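Local coordinates for transcriptional regulator, TetR family (Legionella pneumophila subsp. pneumophila str. Philadelphia 1, PDB 3ON4), which probably binds DNA through an N-terminal helix-turn-helix and regulates transcription as a two-subunit member of the TetR family, at residues S80-S83 with A84-I88; I135-L138 with K139-E143; N7-N10 with T11-I15. All coordinates share one frame; numbering follows the deposited sequence.

Contact 1 of 3, residues S80-S83 with A84-I88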
# COMPACT_ATOMS: atom_id res chain seq x y z
N SER A 80 2.04 -28.60 14.98
CA SER A 80 3.31 -28.96 15.62
C SER A 80 4.36 -29.55 14.67
O SER A 80 5.53 -29.67 15.05
CB SER A 80 3.05 -29.94 16.77
OG SER A 80 2.50 -31.16 16.30
N SER A 81 3.97 -29.90 13.44
CA SER A 81 4.91 -30.45 12.47
C SER A 81 5.65 -29.38 11.65
O SER A 81 6.58 -29.70 10.92
CB SER A 81 4.20 -31.43 11.53
OG SER A 81 3.24 -30.78 10.73
N LEU A 82 5.23 -28.12 11.79
CA LEU A 82 5.86 -27.03 11.06
C LEU A 82 6.95 -26.36 11.88
O LEU A 82 6.78 -26.09 13.07
CB LEU A 82 4.83 -25.96 10.66
CG LEU A 82 3.70 -26.44 9.74
CD1 LEU A 82 2.80 -25.27 9.40
CD2 LEU A 82 4.23 -27.10 8.46
N SER A 83 8.08 -26.07 11.23
CA SER A 83 9.13 -25.26 11.84
C SER A 83 8.64 -23.81 11.87
O SER A 83 7.67 -23.47 11.19
CB SER A 83 10.39 -25.36 10.99
OG SER A 83 10.17 -24.68 9.76
N ALA A 84 9.30 -22.94 12.65
CA ALA A 84 8.94 -21.52 12.65
C ALA A 84 9.00 -20.92 11.25
O ALA A 84 8.12 -20.17 10.83
CB ALA A 84 9.84 -20.74 13.59
N LYS A 85 10.05 -21.27 10.52
CA LYS A 85 10.22 -20.79 9.16
C LYS A 85 9.08 -21.25 8.29
O LYS A 85 8.56 -20.48 7.51
CB LYS A 85 11.53 -21.31 8.58
CG LYS A 85 11.85 -20.79 7.21
CD LYS A 85 13.26 -21.20 6.82
CE LYS A 85 13.69 -20.52 5.55
NZ LYS A 85 15.11 -20.81 5.26
N GLU A 86 8.68 -22.51 8.44
CA GLU A 86 7.56 -23.04 7.65
C GLU A 86 6.25 -22.32 8.00
O GLU A 86 5.41 -22.13 7.13
CB GLU A 86 7.43 -24.55 7.85
CG GLU A 86 8.51 -25.40 7.13
CD GLU A 86 8.49 -26.87 7.51
OE1 GLU A 86 8.17 -27.22 8.67
OE2 GLU A 86 8.83 -27.70 6.65
N LYS A 87 6.08 -21.93 9.26
CA LYS A 87 4.87 -21.19 9.67
C LYS A 87 4.78 -19.82 8.97
O LYS A 87 3.70 -19.39 8.52
CB LYS A 87 4.82 -21.04 11.20
CG LYS A 87 4.60 -22.36 11.95
CD LYS A 87 4.64 -22.17 13.46
CE LYS A 87 4.42 -23.50 14.17
NZ LYS A 87 4.85 -23.47 15.60
N ILE A 88 5.91 -19.14 8.88
CA ILE A 88 5.99 -17.87 8.17
C ILE A 88 5.72 -18.11 6.68
O ILE A 88 4.98 -17.36 6.07
CB ILE A 88 7.37 -17.17 8.33
CG1 ILE A 88 7.73 -16.89 9.81
CG2 ILE A 88 7.39 -15.90 7.48
CD1 ILE A 88 6.61 -16.25 10.60
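OE1 of E86 receives the backbone N-H of S83, the N to OE1 distance being 2.8 Å and the bond nearly straight at 170°. The donor comes to the anti side of the carboxylate, 16° out of its plane. In return the backbone N-H of E86 donates to OG of S83, 2.9 Å from N to OG, so the two residues trade side-chain and main-chain bonds: a capping box, with S83 as N-cap. The hydroxyl is set for this by a chi1 of 69°, which tucks OG between the backbone N and the carbonyl carbon. With CG of E86 set beside its own backbone N, the otherwise straight chain lies back along the cap, CG 3.2 Å from OG of S83. The first full helical turn closes where K87 N reaches S83 O at 2.9 Å. L82 packs against the outside of this turn: its CB rests 3.8 Å from CG of K87, and its CD2 approaches OE1 and CB of E86, the two side chains crossing obliquely. Beyond the cap, K87 NZ makes a weak hydrogen bond to S77 O, and K85 NZ reaches D187 O near the C-terminus. The box thus starts helix 84-98 at the surface, after the loop from helix 54-77; L82 and K87 lean on I76 of that preceding helix, while A84 and I88 face V141 of helix 121-144.

Contact 2 of 3, residues I135-L138 with K139-E143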
# COMPACT_ATOMS: atom_id res chain seq x y z
N ILE A 135 1.16 -8.70 13.33
CA ILE A 135 2.49 -8.42 13.86
C ILE A 135 2.77 -9.23 15.13
O ILE A 135 3.82 -9.88 15.25
CB ILE A 135 2.66 -6.90 14.08
CG1 ILE A 135 2.68 -6.21 12.70
CG2 ILE A 135 3.89 -6.59 14.94
CD1 ILE A 135 2.47 -4.74 12.77
N GLU A 136 1.80 -9.25 16.06
CA GLU A 136 1.91 -10.08 17.26
C GLU A 136 2.08 -11.57 16.91
O GLU A 136 2.92 -12.24 17.50
CB GLU A 136 0.71 -9.87 18.19
CG GLU A 136 0.75 -10.65 19.52
CD GLU A 136 2.02 -10.41 20.32
OE1 GLU A 136 2.50 -9.24 20.36
OE2 GLU A 136 2.56 -11.39 20.87
N TRP A 137 1.29 -12.08 15.96
CA TRP A 137 1.42 -13.49 15.55
C TRP A 137 2.82 -13.79 14.99
O TRP A 137 3.49 -14.74 15.41
CB TRP A 137 0.39 -13.82 14.49
CG TRP A 137 0.38 -15.25 14.15
CD1 TRP A 137 -0.27 -16.26 14.83
CD2 TRP A 137 1.06 -15.87 13.06
NE1 TRP A 137 -0.02 -17.46 14.22
CE2 TRP A 137 0.80 -17.26 13.14
CE3 TRP A 137 1.91 -15.39 12.05
CZ2 TRP A 137 1.31 -18.16 12.22
CZ3 TRP A 137 2.43 -16.29 11.14
CH2 TRP A 137 2.12 -17.67 11.22
N LEU A 138 3.27 -12.96 14.06
CA LEU A 138 4.63 -13.07 13.48
C LEU A 138 5.76 -13.00 14.53
O LEU A 138 6.68 -13.84 14.52
CB LEU A 138 4.83 -11.97 12.41
CG LEU A 138 4.13 -12.13 11.06
CD1 LEU A 138 4.30 -10.89 10.17
CD2 LEU A 138 4.68 -13.39 10.36
N LYS A 139 5.69 -12.01 15.42
CA LYS A 139 6.65 -11.86 16.53
C LYS A 139 6.70 -13.10 17.40
O LYS A 139 7.79 -13.60 17.74
CB LYS A 139 6.27 -10.66 17.40
CG LYS A 139 7.13 -10.46 18.67
CD LYS A 139 6.39 -9.49 19.59
CE LYS A 139 7.10 -9.26 20.87
NZ LYS A 139 6.12 -9.06 21.99
N GLY A 140 5.53 -13.61 17.76
CA GLY A 140 5.45 -14.84 18.57
C GLY A 140 6.08 -16.07 17.92
O GLY A 140 6.80 -16.83 18.58
N VAL A 141 5.80 -16.27 16.64
CA VAL A 141 6.38 -17.39 15.89
C VAL A 141 7.91 -17.26 15.88
O VAL A 141 8.64 -18.22 16.12
CB VAL A 141 5.82 -17.43 14.42
CG1 VAL A 141 6.60 -18.42 13.59
CG2 VAL A 141 4.33 -17.82 14.41
N LEU A 142 8.37 -16.04 15.62
CA LEU A 142 9.81 -15.76 15.54
C LEU A 142 10.52 -15.92 16.87
O LEU A 142 11.67 -16.34 16.91
CB LEU A 142 10.05 -14.35 14.97
CG LEU A 142 9.69 -14.12 13.50
CD1 LEU A 142 9.73 -12.61 13.20
CD2 LEU A 142 10.62 -14.87 12.56
N GLU A 143 9.83 -15.61 17.97
CA GLU A 143 10.37 -15.86 19.31
C GLU A 143 10.55 -17.35 19.58
O GLU A 143 11.53 -17.75 20.23
CB GLU A 143 9.51 -15.22 20.39
CG GLU A 143 9.64 -13.71 20.43
CD GLU A 143 8.67 -13.05 21.39
OE1 GLU A 143 7.59 -13.62 21.67
OE2 GLU A 143 9.00 -11.94 21.87
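I135 opens the run by accepting the backbone N-H of K139 on its O at 2.8 Å. This is the first of four successive i to i+4 bonds. One residue on, E136 O takes the N-H of G140. The CB of E136 points away from the following turn, but the side chain comes back to K139: CG lies opposite the backbone N (chi1 -178°) and the chain then bends at chi2, 54°, which brings OE1 alongside the end of the lysine. The resulting salt bridge is long, with E136 OE1 4.0 Å from K139 NZ, and CD of the lysine is equally near; it is a loose ion pair on the outer side of the helix. W137 combines a backbone bond to V141 N with the main side-chain contact. CG2 of V141 stands over one face of the indole, 3.7 Å from the centroid of the W137 six-membered ring and only 9° off its normal, a CH-pi contact. The same methyl is 3.3 Å from W137 O, so it touches both the ring and the carbonyl oxygen of one residue. Away from the methyl, the indole is anchored by NE1, which bonds to S77 OG. L138 O finishes the series by accepting from L142 N at 3.0 Å, and CG of L142 lies 3.2 Å from that oxygen. Both segments belong to helix 121-144: L138 packs on helix 84-98, L142 and E143 touch S152 of helix 149-173, and I135 meets F178 of the second subunit.

Contact 3 of 3, residues N7-N10 with T11-I15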
# COMPACT_ATOMS: atom_id res chain seq x y z
N ASN A 7 -26.88 -25.07 3.78
CA ASN A 7 -25.74 -24.18 3.72
C ASN A 7 -26.02 -22.98 2.82
O ASN A 7 -25.32 -22.77 1.85
CB ASN A 7 -24.53 -24.95 3.19
CG ASN A 7 -23.31 -24.08 3.06
OD1 ASN A 7 -23.06 -23.24 3.93
ND2 ASN A 7 -22.55 -24.25 1.98
N ILE A 8 -27.03 -22.19 3.15
CA ILE A 8 -27.36 -20.99 2.38
C ILE A 8 -26.83 -19.76 3.14
O ILE A 8 -27.12 -19.59 4.33
CB ILE A 8 -28.90 -20.89 2.13
CG1 ILE A 8 -29.22 -19.77 1.14
CG2 ILE A 8 -29.66 -20.71 3.43
CD1 ILE A 8 -30.36 -20.12 0.22
N SER A 9 -26.03 -18.92 2.49
CA SER A 9 -25.59 -17.69 3.12
C SER A 9 -26.78 -16.75 3.28
O SER A 9 -27.51 -16.50 2.30
CB SER A 9 -24.51 -16.97 2.29
OG SER A 9 -23.34 -17.74 2.20
N ASN A 10 -26.93 -16.20 4.47
CA ASN A 10 -27.97 -15.20 4.72
C ASN A 10 -27.60 -13.84 4.09
O ASN A 10 -26.48 -13.66 3.59
CB ASN A 10 -28.34 -15.10 6.22
CG ASN A 10 -27.22 -14.56 7.12
OD1 ASN A 10 -26.38 -13.75 6.72
ND2 ASN A 10 -27.23 -15.02 8.37
N THR A 11 -28.54 -12.92 4.10
CA THR A 11 -28.36 -11.65 3.40
C THR A 11 -27.15 -10.87 3.94
O THR A 11 -26.34 -10.39 3.15
CB THR A 11 -29.63 -10.79 3.46
OG1 THR A 11 -30.72 -11.55 2.92
CG2 THR A 11 -29.44 -9.51 2.62
N LYS A 12 -27.02 -10.83 5.25
CA LYS A 12 -25.91 -10.14 5.92
C LYS A 12 -24.56 -10.70 5.47
O LYS A 12 -23.65 -9.93 5.13
CB LYS A 12 -26.03 -10.25 7.43
CG LYS A 12 -25.16 -9.28 8.20
CD LYS A 12 -25.50 -9.29 9.68
CE LYS A 12 -24.66 -8.26 10.42
NZ LYS A 12 -25.00 -8.18 11.86
N GLU A 13 -24.45 -12.02 5.47
CA GLU A 13 -23.21 -12.67 5.08
C GLU A 13 -22.88 -12.41 3.62
O GLU A 13 -21.73 -12.17 3.27
CB GLU A 13 -23.21 -14.18 5.38
CG GLU A 13 -22.01 -14.87 4.68
CD GLU A 13 -21.57 -16.16 5.33
OE1 GLU A 13 -22.39 -16.81 6.00
OE2 GLU A 13 -20.39 -16.53 5.13
N ARG A 14 -23.88 -12.45 2.75
CA ARG A 14 -23.60 -12.21 1.32
C ARG A 14 -23.16 -10.76 1.09
O ARG A 14 -22.31 -10.48 0.22
CB ARG A 14 -24.78 -12.61 0.44
CG ARG A 14 -25.10 -14.09 0.48
CD ARG A 14 -25.83 -14.57 -0.78
NE ARG A 14 -26.88 -13.66 -1.23
CZ ARG A 14 -27.43 -13.65 -2.45
NH1 ARG A 14 -28.39 -12.79 -2.72
NH2 ARG A 14 -27.03 -14.50 -3.40
N ILE A 15 -23.72 -9.84 1.87
CA ILE A 15 -23.33 -8.42 1.77
C ILE A 15 -21.88 -8.27 2.21
O ILE A 15 -21.07 -7.65 1.52
CB ILE A 15 -24.22 -7.47 2.64
CG1 ILE A 15 -25.63 -7.37 2.05
CG2 ILE A 15 -23.56 -6.08 2.72
CD1 ILE A 15 -26.72 -6.86 3.03
O HOH W 1 -24.90 -16.79 6.45
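N10 OD1 accepts the backbone N-H of E13 at 2.9 Å, a bond of 162° at the hydrogen with the donor almost in line with the side-chain C=O. Water 1 completes a second link between these residues: it accepts from N10 N at 2.9 Å and donates to E13 OE1 at 2.6 Å. The glutamate therefore reaches the backbone of the capping residue through solvent. Its CG stands opposite the backbone N, chi1 168°, and the extended chain carries the carboxylate out to the water. N10 is the N-cap of helix 11-26, and its O also takes the N-H of R14 at 3.0 Å, closing the first turn. This helix opens the N-terminal part of the fold; it begins at this cap and packs against the predicted helix-turn-helix. Outside the polar bonds, the packing is of side-chain stems. In the R14 conformer described, CB of S9 lies 3.5 Å from CG of R14, and S9 OG sits about 3.9 Å from CD of E13, so the serine rests against the stems of both residues. CG of R14 in that conformer also lies 3.4 Å from N10 O, while CB of K12 flanks OD1 of N10 at 3.6 Å. On the inner side of the helix the buried I15 meets I36 of helix 33-40 and I47 of helix 44-50, and T11 and K12 both touch H50.

How the contacts relate
Contacts 1 and 3 are both surface N-caps, at the starts of helices 84-98 and 11-26, but their glutamates act differently: one binds the cap backbone directly, the other through a water. Contact 2 lies inside helix 121-144, is partly buried, and relies on regular backbone bonds and an aromatic face. Contacts 1 and 2 adjoin, centres about 12 Å apart, and join helices 84-98 and 121-144 directly: I88 CD1 is 3.5 Å from L138 CD2, and A84 O is 3.6 Å from V141 CG1. Contact 3 is remote, its nearest atoms about 22 Å from contact 2, on the opposite side of the chain's centre.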